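Local coordinates for outer membrane protein SusF (Bacteroides thetaiotaomicron, PDB 4FE9) that binds starch at the bacterial cell surface before it is transported into the periplasm for degradation, at residues A[109-114]-A[140-145]; A[102-107]-A[249-254]; A[28-33]-A[132-137]; A[76-81]-A[93-98]. All coordinates share one frame; numbering follows the deposited sequence. Where two conformers were deposited one is given.

Contact 1. Residues A[109-114]-A[140-145]; sequences VVRELK and LQPATT. With EDO (1,2-ethanediol), chain D.
Arg-111 and Leu-140 face each other as an antiparallel hydrogen-bonded pair. Arg-111 N gives its hydrogen to Leu-140 O at 2.9 Å, from 39° out of the carbonyl plane, and Leu-140 N returns a bond to Arg-111 O at 3.0 Å. Next to this pair, Pro-142 CD rests 3.3 Å from Val-109 O, and Leu-113 CD1 reaches Leu-140 CB at 4.4 Å. Gln-141 rests against the backbone of Val-109: its CG, anti to the backbone N (chi1 179°), sits 3.9 Å from Val-109 C. Further out, OE1 of the extended Gln-141 chain lies 4.2 Å from Val-110 CG2, while NE2 is hydrogen-bonded to Ser-108 OG and only weakly to a 1,2-ethanediol. An alanine in place of Gln-141 removes CG and the amide, and would probably open a gap beside the Val-109 backbone and leave Ser-108 OG without this donor. One shell out, the Arg-111 chain bends at chi2 (-66°, placing CD); its guanidinium has Val-109 CB over the centre of one face, 4.2 Å above the plane. Leu-113 and Leu-140 also touch helix 92-102. This is the open end of the beta hairpin made by strands 111-122 and 128-141.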
# COMPACT_ATOMS: atom_id res chain seq x y z
N VAL A 109 -5.37 18.64 -13.70
CA VAL A 109 -6.74 18.70 -13.19
C VAL A 109 -6.90 20.00 -12.36
O VAL A 109 -5.95 20.41 -11.65
CB VAL A 109 -6.99 17.46 -12.24
CG1 VAL A 109 -8.32 17.59 -11.51
CG2 VAL A 109 -6.95 16.14 -13.06
N VAL A 110 -8.09 20.60 -12.37
CA VAL A 110 -8.33 21.80 -11.51
C VAL A 110 -8.27 21.46 -10.01
O VAL A 110 -9.02 20.62 -9.51
CB VAL A 110 -9.68 22.48 -11.84
CG1 VAL A 110 -9.89 23.69 -10.96
CG2 VAL A 110 -9.72 22.88 -13.32
N ARG A 111 -7.29 22.04 -9.31
CA ARG A 111 -7.07 21.73 -7.89
C ARG A 111 -7.51 22.90 -7.03
O ARG A 111 -7.10 24.03 -7.26
CB ARG A 111 -5.57 21.45 -7.61
CG ARG A 111 -5.00 20.28 -8.40
CD ARG A 111 -5.64 18.97 -7.97
NE ARG A 111 -4.86 17.85 -8.49
CZ ARG A 111 -5.28 16.59 -8.48
NH1 ARG A 111 -6.51 16.28 -8.03
NH2 ARG A 111 -4.47 15.62 -8.93
N GLU A 112 -8.27 22.61 -6.00
CA GLU A 112 -8.65 23.63 -5.05
C GLU A 112 -7.53 23.90 -4.00
O GLU A 112 -6.92 22.97 -3.45
CB GLU A 112 -9.91 23.23 -4.33
CG GLU A 112 -10.26 24.17 -3.22
CD GLU A 112 -11.77 24.29 -3.04
OE1 GLU A 112 -12.47 23.27 -3.26
OE2 GLU A 112 -12.25 25.42 -2.77
N LEU A 113 -7.30 25.18 -3.73
CA LEU A 113 -6.42 25.60 -2.67
C LEU A 113 -7.20 26.48 -1.69
O LEU A 113 -7.66 27.56 -2.05
CB LEU A 113 -5.28 26.40 -3.25
CG LEU A 113 -4.38 25.71 -4.28
CD1 LEU A 113 -3.50 26.73 -4.99
CD2 LEU A 113 -3.54 24.65 -3.56
N LYS A 114 -7.20 26.08 -0.43
CA LYS A 114 -7.76 26.84 0.64
C LYS A 114 -6.63 27.62 1.35
O LYS A 114 -5.62 27.05 1.71
CB LYS A 114 -8.52 25.90 1.57
CG LYS A 114 -9.07 26.51 2.83
CD LYS A 114 -9.93 25.46 3.59
CE LYS A 114 -9.42 25.21 5.03
NZ LYS A 114 -8.18 24.36 5.05
N LEU A 140 -6.03 26.03 -9.19
CA LEU A 140 -4.91 26.06 -10.09
C LEU A 140 -4.88 24.72 -10.84
O LEU A 140 -5.10 23.65 -10.24
CB LEU A 140 -3.58 26.26 -9.32
CG LEU A 140 -2.27 26.27 -10.13
CD1 LEU A 140 -1.23 27.27 -9.57
CD2 LEU A 140 -1.65 24.87 -10.21
N GLN A 141 -4.64 24.78 -12.13
CA GLN A 141 -4.53 23.57 -12.93
C GLN A 141 -3.13 23.43 -13.45
O GLN A 141 -2.68 24.24 -14.28
CB GLN A 141 -5.50 23.64 -14.12
CG GLN A 141 -5.43 22.39 -15.04
CD GLN A 141 -6.18 22.61 -16.35
OE1 GLN A 141 -6.96 23.53 -16.47
NE2 GLN A 141 -5.88 21.81 -17.33
N PRO A 142 -2.43 22.39 -13.01
CA PRO A 142 -1.07 22.19 -13.47
C PRO A 142 -1.05 21.98 -14.97
O PRO A 142 -2.09 21.75 -15.57
CB PRO A 142 -0.63 20.91 -12.75
CG PRO A 142 -1.45 20.87 -11.52
CD PRO A 142 -2.79 21.46 -11.92
N ALA A 143 0.12 22.16 -15.58
CA ALA A 143 0.26 22.14 -17.03
C ALA A 143 -0.00 20.73 -17.55
O ALA A 143 -0.05 19.76 -16.77
CB ALA A 143 1.61 22.59 -17.44
N THR A 144 -0.40 20.67 -18.81
CA THR A 144 -0.68 19.43 -19.49
C THR A 144 0.49 18.46 -19.37
O THR A 144 1.64 18.85 -19.49
CB THR A 144 -1.00 19.74 -20.96
OG1 THR A 144 -2.21 20.50 -20.99
CG2 THR A 144 -1.17 18.44 -21.78
N THR A 145 0.21 17.24 -18.97
CA THR A 145 1.28 16.24 -18.88
C THR A 145 1.52 15.57 -20.22
O THR A 145 0.70 15.70 -21.13
CB THR A 145 0.99 15.22 -17.82
OG1 THR A 145 -0.14 14.45 -18.18
CG2 THR A 145 0.71 15.92 -16.44
C1 EDO D . -6.78 23.30 -20.59
O1 EDO D . -6.53 21.88 -20.56
C2 EDO D . -5.44 24.03 -20.62
O2 EDO D . -4.53 23.36 -21.52

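Contact 2. Residues A[102-107]-A[249-254]. With EDO (1,2-ethanediol), chain E.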
# COMPACT_ATOMS: atom_id res chain seq x y z
N ALA A 102 0.87 19.11 -2.46
CA ALA A 102 -0.35 18.91 -1.70
C ALA A 102 -1.14 17.72 -2.21
O ALA A 102 -1.75 17.02 -1.41
CB ALA A 102 -1.21 20.15 -1.73
N TYR A 103 -1.27 17.61 -3.54
CA TYR A 103 -2.12 16.57 -4.11
C TYR A 103 -1.33 15.32 -4.53
O TYR A 103 -1.88 14.42 -5.13
CB TYR A 103 -2.94 17.11 -5.30
CG TYR A 103 -4.10 18.01 -4.87
CD1 TYR A 103 -5.33 17.47 -4.54
CD2 TYR A 103 -3.91 19.39 -4.69
CE1 TYR A 103 -6.38 18.27 -4.06
CE2 TYR A 103 -4.97 20.22 -4.25
CZ TYR A 103 -6.20 19.63 -3.92
OH TYR A 103 -7.25 20.40 -3.50
N LYS A 104 -0.02 15.33 -4.26
CA LYS A 104 0.91 14.27 -4.74
C LYS A 104 0.68 13.91 -6.21
O LYS A 104 0.62 12.73 -6.56
CB LYS A 104 0.77 13.00 -3.89
CG LYS A 104 1.16 13.19 -2.42
CD LYS A 104 2.65 12.98 -2.24
CE LYS A 104 3.06 13.22 -0.79
NZ LYS A 104 3.50 14.62 -0.62
N SER A 105 0.53 14.93 -7.06
CA SER A 105 0.13 14.68 -8.44
C SER A 105 0.48 15.83 -9.36
O SER A 105 0.24 17.02 -9.03
CB SER A 105 -1.36 14.40 -8.47
OG SER A 105 -1.85 14.39 -9.77
N ARG A 106 1.04 15.50 -10.52
CA ARG A 106 1.19 16.46 -11.57
C ARG A 106 0.03 16.47 -12.54
O ARG A 106 0.07 17.19 -13.53
CB ARG A 106 2.49 16.25 -12.29
CG ARG A 106 3.68 15.99 -11.33
CD ARG A 106 5.01 16.16 -12.08
NE ARG A 106 5.23 17.55 -12.41
CZ ARG A 106 6.25 18.01 -13.14
NH1 ARG A 106 7.22 17.20 -13.53
NH2 ARG A 106 6.30 19.31 -13.45
N ALA A 107 -1.03 15.73 -12.23
CA ALA A 107 -2.13 15.56 -13.19
C ALA A 107 -2.68 16.97 -13.57
O ALA A 107 -2.78 17.86 -12.71
CB ALA A 107 -3.20 14.73 -12.58
N ASN A 249 -0.61 10.61 -12.46
CA ASN A 249 -0.03 11.54 -11.48
C ASN A 249 1.43 11.91 -11.71
O ASN A 249 1.91 12.88 -11.15
CB ASN A 249 -0.23 11.02 -10.07
CG ASN A 249 -1.67 10.83 -9.73
OD1 ASN A 249 -2.46 11.79 -9.80
ND2 ASN A 249 -2.07 9.58 -9.55
N TYR A 250 2.10 11.19 -12.63
CA TYR A 250 3.58 11.36 -12.89
C TYR A 250 4.44 11.31 -11.64
O TYR A 250 5.01 12.32 -11.21
CB TYR A 250 3.87 12.60 -13.71
CG TYR A 250 3.69 12.36 -15.17
CD1 TYR A 250 2.40 12.27 -15.71
CD2 TYR A 250 4.76 11.96 -15.95
CE1 TYR A 250 2.21 11.86 -17.05
CE2 TYR A 250 4.58 11.58 -17.29
CZ TYR A 250 3.32 11.47 -17.81
OH TYR A 250 3.17 11.17 -19.14
N ARG A 251 4.43 10.17 -11.00
CA ARG A 251 5.20 9.95 -9.80
C ARG A 251 5.85 8.59 -9.98
O ARG A 251 5.31 7.74 -10.69
CB ARG A 251 4.28 9.90 -8.58
CG ARG A 251 4.13 11.29 -7.87
CD ARG A 251 3.94 11.13 -6.33
NE ARG A 251 4.42 12.32 -5.64
CZ ARG A 251 5.40 12.33 -4.75
NH1 ARG A 251 5.88 11.19 -4.28
NH2 ARG A 251 5.76 13.47 -4.20
N PHE A 252 6.95 8.35 -9.24
CA PHE A 252 7.62 7.07 -9.26
C PHE A 252 7.94 6.67 -7.84
O PHE A 252 8.08 7.54 -6.96
CB PHE A 252 8.89 7.16 -10.08
CG PHE A 252 10.01 7.91 -9.39
CD1 PHE A 252 10.23 9.26 -9.65
CD2 PHE A 252 10.81 7.26 -8.44
CE1 PHE A 252 11.25 9.96 -8.98
CE2 PHE A 252 11.81 7.94 -7.75
CZ PHE A 252 12.05 9.29 -8.02
N THR A 253 7.94 5.37 -7.57
CA THR A 253 8.62 4.85 -6.38
C THR A 253 9.61 3.75 -6.78
O THR A 253 9.45 3.11 -7.83
CB THR A 253 7.65 4.25 -5.40
OG1 THR A 253 6.89 3.26 -6.07
CG2 THR A 253 6.71 5.36 -4.80
N VAL A 254 10.63 3.56 -5.95
CA VAL A 254 11.47 2.40 -6.01
C VAL A 254 11.44 1.76 -4.64
O VAL A 254 11.83 2.40 -3.66
CB VAL A 254 12.90 2.79 -6.33
CG1 VAL A 254 13.76 1.53 -6.45
CG2 VAL A 254 12.94 3.61 -7.67
C1 EDO E . 4.13 6.12 -8.01
O1 EDO E . 3.22 6.61 -7.04
C2 EDO E . 3.83 4.66 -8.29
O2 EDO E . 3.82 3.94 -7.06
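Ser-105 and Asn-249 bring their backbones together, CA to CA 4.4 Å, close to where each segment departs from regular structure. Lys-104, with positive phi (45°), ends helix 92-102 in a Schellman motif. Across from it, Tyr-250 and Arg-251 together face Asp-246 in a G1 beta bulge. One nearly straight backbone bond joins the two segments, Arg-106 N to Asn-249 O at 2.8 Å (N-H...O 173°).

Among the side chains, Ser-105 OG both donates and accepts. Set anti to its own backbone N (chi1 169°), it donates to Asn-249 OD1 at 2.7 Å and accepts from Ala-107 N at 2.9 Å, closing an ST turn; Arg-111 NH2 adds a weak bond. Asn-249 ND2 is tied back to Asp-246. Arg-106 crosses Tyr-250 at about a right angle, its CD 4.1 Å from Tyr-250 CB; its guanidinium goes on to Val-225 O, Gln-100 and the ring of Trp-227. Lys-104 lays CD over the centre of one face of the Arg-251 guanidinium, 3.6 Å above the plane.

That placement leaves like charges close, Lys-104 NZ 4.4 Å from Arg-251 NH2, a repulsion probably eased by the salt bridge of Arg-251 to Asp-222 and by weak, long ion pairs of both groups with Glu-101. Hydrogen bonds, and arginines with polar and aromatic partners beyond the segments, thus join the helix end to the first carbohydrate-binding module.

Contact 3. Residues A[28-33]-A[132-137]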
# COMPACT_ATOMS: atom_id res chain seq x y z
N THR A 28 -11.33 41.52 14.17
CA THR A 28 -11.60 40.69 13.02
C THR A 28 -10.96 41.24 11.74
O THR A 28 -10.58 42.39 11.67
CB THR A 28 -13.11 40.40 12.81
OG1 THR A 28 -13.82 41.61 12.66
CG2 THR A 28 -13.69 39.62 13.99
N ALA A 29 -10.72 40.35 10.80
CA ALA A 29 -10.30 40.77 9.46
C ALA A 29 -11.14 40.04 8.44
O ALA A 29 -11.56 38.91 8.68
CB ALA A 29 -8.83 40.46 9.25
N THR A 30 -11.31 40.65 7.28
CA THR A 30 -12.00 39.99 6.19
C THR A 30 -11.09 39.92 5.01
O THR A 30 -10.50 40.91 4.62
CB THR A 30 -13.29 40.73 5.79
OG1 THR A 30 -14.17 40.74 6.92
CG2 THR A 30 -13.99 40.03 4.61
N PHE A 31 -10.83 38.70 4.59
CA PHE A 31 -10.05 38.42 3.39
C PHE A 31 -10.96 38.07 2.22
O PHE A 31 -11.98 37.37 2.40
CB PHE A 31 -9.14 37.24 3.65
CG PHE A 31 -8.10 37.51 4.67
CD1 PHE A 31 -6.89 38.12 4.31
CD2 PHE A 31 -8.32 37.20 6.02
CE1 PHE A 31 -5.96 38.50 5.28
CE2 PHE A 31 -7.36 37.45 6.97
CZ PHE A 31 -6.18 38.14 6.61
N THR A 32 -10.50 38.38 1.01
CA THR A 32 -11.17 37.92 -0.22
C THR A 32 -10.15 37.30 -1.17
O THR A 32 -8.96 37.66 -1.15
CB THR A 32 -11.83 39.09 -0.97
OG1 THR A 32 -10.83 40.08 -1.24
CG2 THR A 32 -12.95 39.73 -0.11
N ALA A 33 -10.62 36.43 -2.06
CA ALA A 33 -9.72 35.82 -3.07
C ALA A 33 -9.18 36.88 -4.01
O ALA A 33 -9.84 37.89 -4.26
CB ALA A 33 -10.46 34.68 -3.86
N VAL A 132 -8.78 37.81 13.86
CA VAL A 132 -9.51 36.59 13.49
C VAL A 132 -10.19 36.78 12.12
O VAL A 132 -11.03 37.69 11.95
CB VAL A 132 -10.58 36.17 14.57
CG1 VAL A 132 -11.31 34.91 14.13
CG2 VAL A 132 -9.93 35.96 15.94
N GLY A 133 -9.70 36.06 11.12
CA GLY A 133 -10.18 36.26 9.75
C GLY A 133 -10.74 34.98 9.17
O GLY A 133 -10.69 33.94 9.81
N ASN A 134 -11.25 35.05 7.94
CA ASN A 134 -11.83 33.87 7.30
C ASN A 134 -10.77 33.23 6.37
O ASN A 134 -9.83 33.89 6.00
CB ASN A 134 -13.03 34.30 6.46
CG ASN A 134 -12.71 35.48 5.56
OD1 ASN A 134 -12.10 36.45 6.00
ND2 ASN A 134 -12.93 35.32 4.28
N GLU A 135 -11.06 32.03 5.86
CA GLU A 135 -10.31 31.45 4.74
C GLU A 135 -10.90 31.84 3.39
O GLU A 135 -12.06 32.17 3.29
CB GLU A 135 -10.29 29.94 4.88
CG GLU A 135 -9.98 29.51 6.28
CD GLU A 135 -9.89 28.01 6.45
OE1 GLU A 135 -10.75 27.29 5.88
OE2 GLU A 135 -8.96 27.54 7.15
N VAL A 136 -10.08 31.77 2.33
CA VAL A 136 -10.56 31.98 0.97
C VAL A 136 -10.00 30.87 0.05
O VAL A 136 -9.13 30.09 0.48
CB VAL A 136 -10.14 33.37 0.43
CG1 VAL A 136 -10.69 34.51 1.35
CG2 VAL A 136 -8.64 33.48 0.31
N SER A 137 -10.55 30.78 -1.18
CA SER A 137 -10.34 29.62 -2.10
C SER A 137 -9.85 30.18 -3.39
O SER A 137 -10.40 31.17 -3.88
CB SER A 137 -11.65 28.90 -2.44
OG SER A 137 -12.15 28.21 -1.34
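Thr-28 and Val-132 pair in parallel where strand 27-33 runs beside strand 128-141, part of the mixed sheet of the Ig-like N-terminal domain; the two segments run in nearly the same direction. Regular backbone bonding is brief: Ala-29 N donates to Val-132 O at 2.9 Å, and a CA-H...O contact from Gly-133 CA to Ala-29 O follows at 3.2 Å.

Then strand 128-141 breaks its pattern, and a side chain does the work of a backbone. With CG held between its own N and carbonyl carbon (chi1 49°), Asn-134 offers its amide to Phe-31. Phe-31 N points to an in-plane lone pair of OD1 of Asn-134 at 2.9 Å, and ND2 of Asn-134 gives an almost straight bond to Phe-31 O, also 2.9 Å (178°). An alanine in place of Asn-134 would probably leave both Phe-31 N and Phe-31 O without their mates here and let the two strands part locally.

Apolar contacts fill the rest. Val-136 CG1 packs on Phe-31 CB at 3.9 Å, and the phenyl ring, which also touches Leu-54 and Ile-117, has its plane 38° from that of the Asn-134 amide. Gly-133 CA sits at the ring edge, 4.1 Å from Phe-31 CE2; a CB on Gly-133 would collide with that same CE2.

Contact 4. Residues A[76-81]-A[93-98]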
# COMPACT_ATOMS: atom_id res chain seq x y z
N HIS A 76 0.68 23.47 4.33
CA HIS A 76 1.74 23.80 3.40
C HIS A 76 2.01 25.27 3.46
O HIS A 76 1.10 26.07 3.35
CB HIS A 76 1.36 23.39 1.97
CG HIS A 76 1.05 21.92 1.82
ND1 HIS A 76 -0.22 21.40 2.04
CD2 HIS A 76 1.84 20.87 1.50
CE1 HIS A 76 -0.19 20.09 1.81
NE2 HIS A 76 1.05 19.74 1.52
N THR A 77 3.28 25.64 3.53
CA THR A 77 3.64 27.04 3.47
C THR A 77 4.29 27.33 2.12
O THR A 77 4.62 26.41 1.37
CB THR A 77 4.63 27.41 4.58
OG1 THR A 77 5.74 26.52 4.53
CG2 THR A 77 3.95 27.31 5.98
N ILE A 78 4.47 28.60 1.85
CA ILE A 78 4.95 29.10 0.59
C ILE A 78 5.52 30.49 0.89
O ILE A 78 4.92 31.24 1.67
CB ILE A 78 3.77 29.28 -0.42
CG1 ILE A 78 4.29 29.78 -1.77
CG2 ILE A 78 2.72 30.31 0.13
CD1 ILE A 78 3.33 29.44 -2.94
N PRO A 79 6.68 30.84 0.31
CA PRO A 79 7.14 32.22 0.32
C PRO A 79 6.05 33.18 -0.23
O PRO A 79 5.42 32.88 -1.23
CB PRO A 79 8.34 32.19 -0.64
CG PRO A 79 8.81 30.76 -0.63
CD PRO A 79 7.57 29.94 -0.44
N PHE A 80 5.94 34.37 0.35
CA PHE A 80 4.89 35.30 -0.08
C PHE A 80 5.33 36.70 0.19
O PHE A 80 6.28 36.91 0.97
CB PHE A 80 3.53 34.99 0.63
CG PHE A 80 3.52 35.31 2.11
CD1 PHE A 80 4.06 34.41 3.03
CD2 PHE A 80 3.08 36.56 2.56
CE1 PHE A 80 4.09 34.71 4.41
CE2 PHE A 80 3.24 36.94 3.91
CZ PHE A 80 3.70 36.01 4.84
N SER A 81 4.73 37.66 -0.49
CA SER A 81 4.92 39.05 -0.15
C SER A 81 3.55 39.73 -0.08
O SER A 81 2.56 39.15 -0.49
CB SER A 81 5.81 39.73 -1.20
OG SER A 81 5.11 39.86 -2.43
N ALA A 93 5.48 29.83 -10.02
CA ALA A 93 6.17 28.53 -10.07
C ALA A 93 6.10 27.82 -8.71
O ALA A 93 5.98 26.60 -8.65
CB ALA A 93 7.61 28.70 -10.51
N GLN A 94 6.15 28.57 -7.61
CA GLN A 94 6.16 27.91 -6.30
C GLN A 94 4.75 27.55 -5.87
O GLN A 94 4.56 26.57 -5.17
CB GLN A 94 6.81 28.77 -5.24
CG GLN A 94 8.18 29.17 -5.62
CD GLN A 94 8.88 29.95 -4.54
OE1 GLN A 94 8.38 30.96 -4.07
NE2 GLN A 94 10.08 29.51 -4.18
N LEU A 95 3.76 28.33 -6.31
CA LEU A 95 2.37 27.98 -6.06
C LEU A 95 2.02 26.66 -6.79
O LEU A 95 1.42 25.76 -6.23
CB LEU A 95 1.45 29.09 -6.54
CG LEU A 95 -0.06 28.87 -6.31
CD1 LEU A 95 -0.38 28.67 -4.82
CD2 LEU A 95 -0.84 30.08 -6.85
N ASP A 96 2.45 26.58 -8.03
CA ASP A 96 2.29 25.36 -8.85
C ASP A 96 2.99 24.17 -8.19
O ASP A 96 2.36 23.17 -7.92
CB ASP A 96 2.84 25.65 -10.27
CG ASP A 96 2.69 24.47 -11.24
OD1 ASP A 96 1.71 23.70 -11.13
OD2 ASP A 96 3.60 24.28 -12.08
N SER A 97 4.23 24.37 -7.74
CA SER A 97 4.96 23.34 -6.98
C SER A 97 4.23 22.91 -5.72
O SER A 97 4.16 21.73 -5.38
CB SER A 97 6.37 23.86 -6.60
OG SER A 97 7.21 23.86 -7.73
N VAL A 98 3.74 23.88 -4.97
CA VAL A 98 3.11 23.54 -3.72
C VAL A 98 1.78 22.80 -3.97
O VAL A 98 1.40 21.90 -3.21
CB VAL A 98 2.93 24.81 -2.83
CG1 VAL A 98 1.99 24.54 -1.71
CG2 VAL A 98 4.30 25.25 -2.27
O HOH W 1 6.24 32.49 -3.57
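The loop between strands 64-72 and 81-82 lies across one side of helix 92-102 in the N-terminal domain, and Ile-78, buried, sets its terminal methyl against the helix. Its CG1 is anti to the backbone N (chi1 -179°), and the chain continues from there to the helix surface. There CD1 of Ile-78 ends 3.6 Å from Leu-95 N and 4.1 Å from Leu-95 CB, so the methyl lies on the helix backbone as much as on a side chain.

One turn further on, Val-98 meets the start of the loop with both of its methyls. CG1 of Val-98 touches His-76 CB at 3.9 Å, while CG2 of Val-98 comes to 3.8 Å from Thr-77 O. At the other end of the loop, Gln-94 and Pro-79 cross at about a right angle. The Gln-94 chain is extended, CD anti to CA (chi2 -176°), and OE1 of Gln-94 lies against the CB-CG side of the proline, 3.5 Å from Pro-79 CG. A water donates to Gln-94 OE1 at 2.7 Å and also lies very close to Pro-79 O, a link that is doubtful because it is so short.

Around them, Ile-78 also packs on Leu-70, Leu-72 and Val-90, and Leu-95 on Val-90 and Leu-140, so the apolar patch runs on into the strands that flank the helix.

No direct hydrogen bond joins the two segments. The loop is held to the helix by methyl contacts of Ile-78 and Val-98, with the Gln-94 amide against Pro-79, and any polar link at that end is at most water-mediated.

How the contacts relate
From the N terminus, strand 27-33 waits about a hundred residues for its partner 132-137, so contact 3 closes a long loop. Nested inside it, contact 4 closes a short one, pinning loop 76-81 to helix 92-102. The chain then leaves the helix through 102-107, the first half of contact 2, and enters strand 111-122. Contact 1 closes when strand 128-141 returns; it crosses contact 3, with which it shares that strand, and sits wholly within the loop of contact 2. That last loop, which also crosses contact 3, closes only at 249-254. Contacts 1, 3 and 4 knit the N-terminal domain, its helix included, and contact 2 fastens it to the first carbohydrate-binding module.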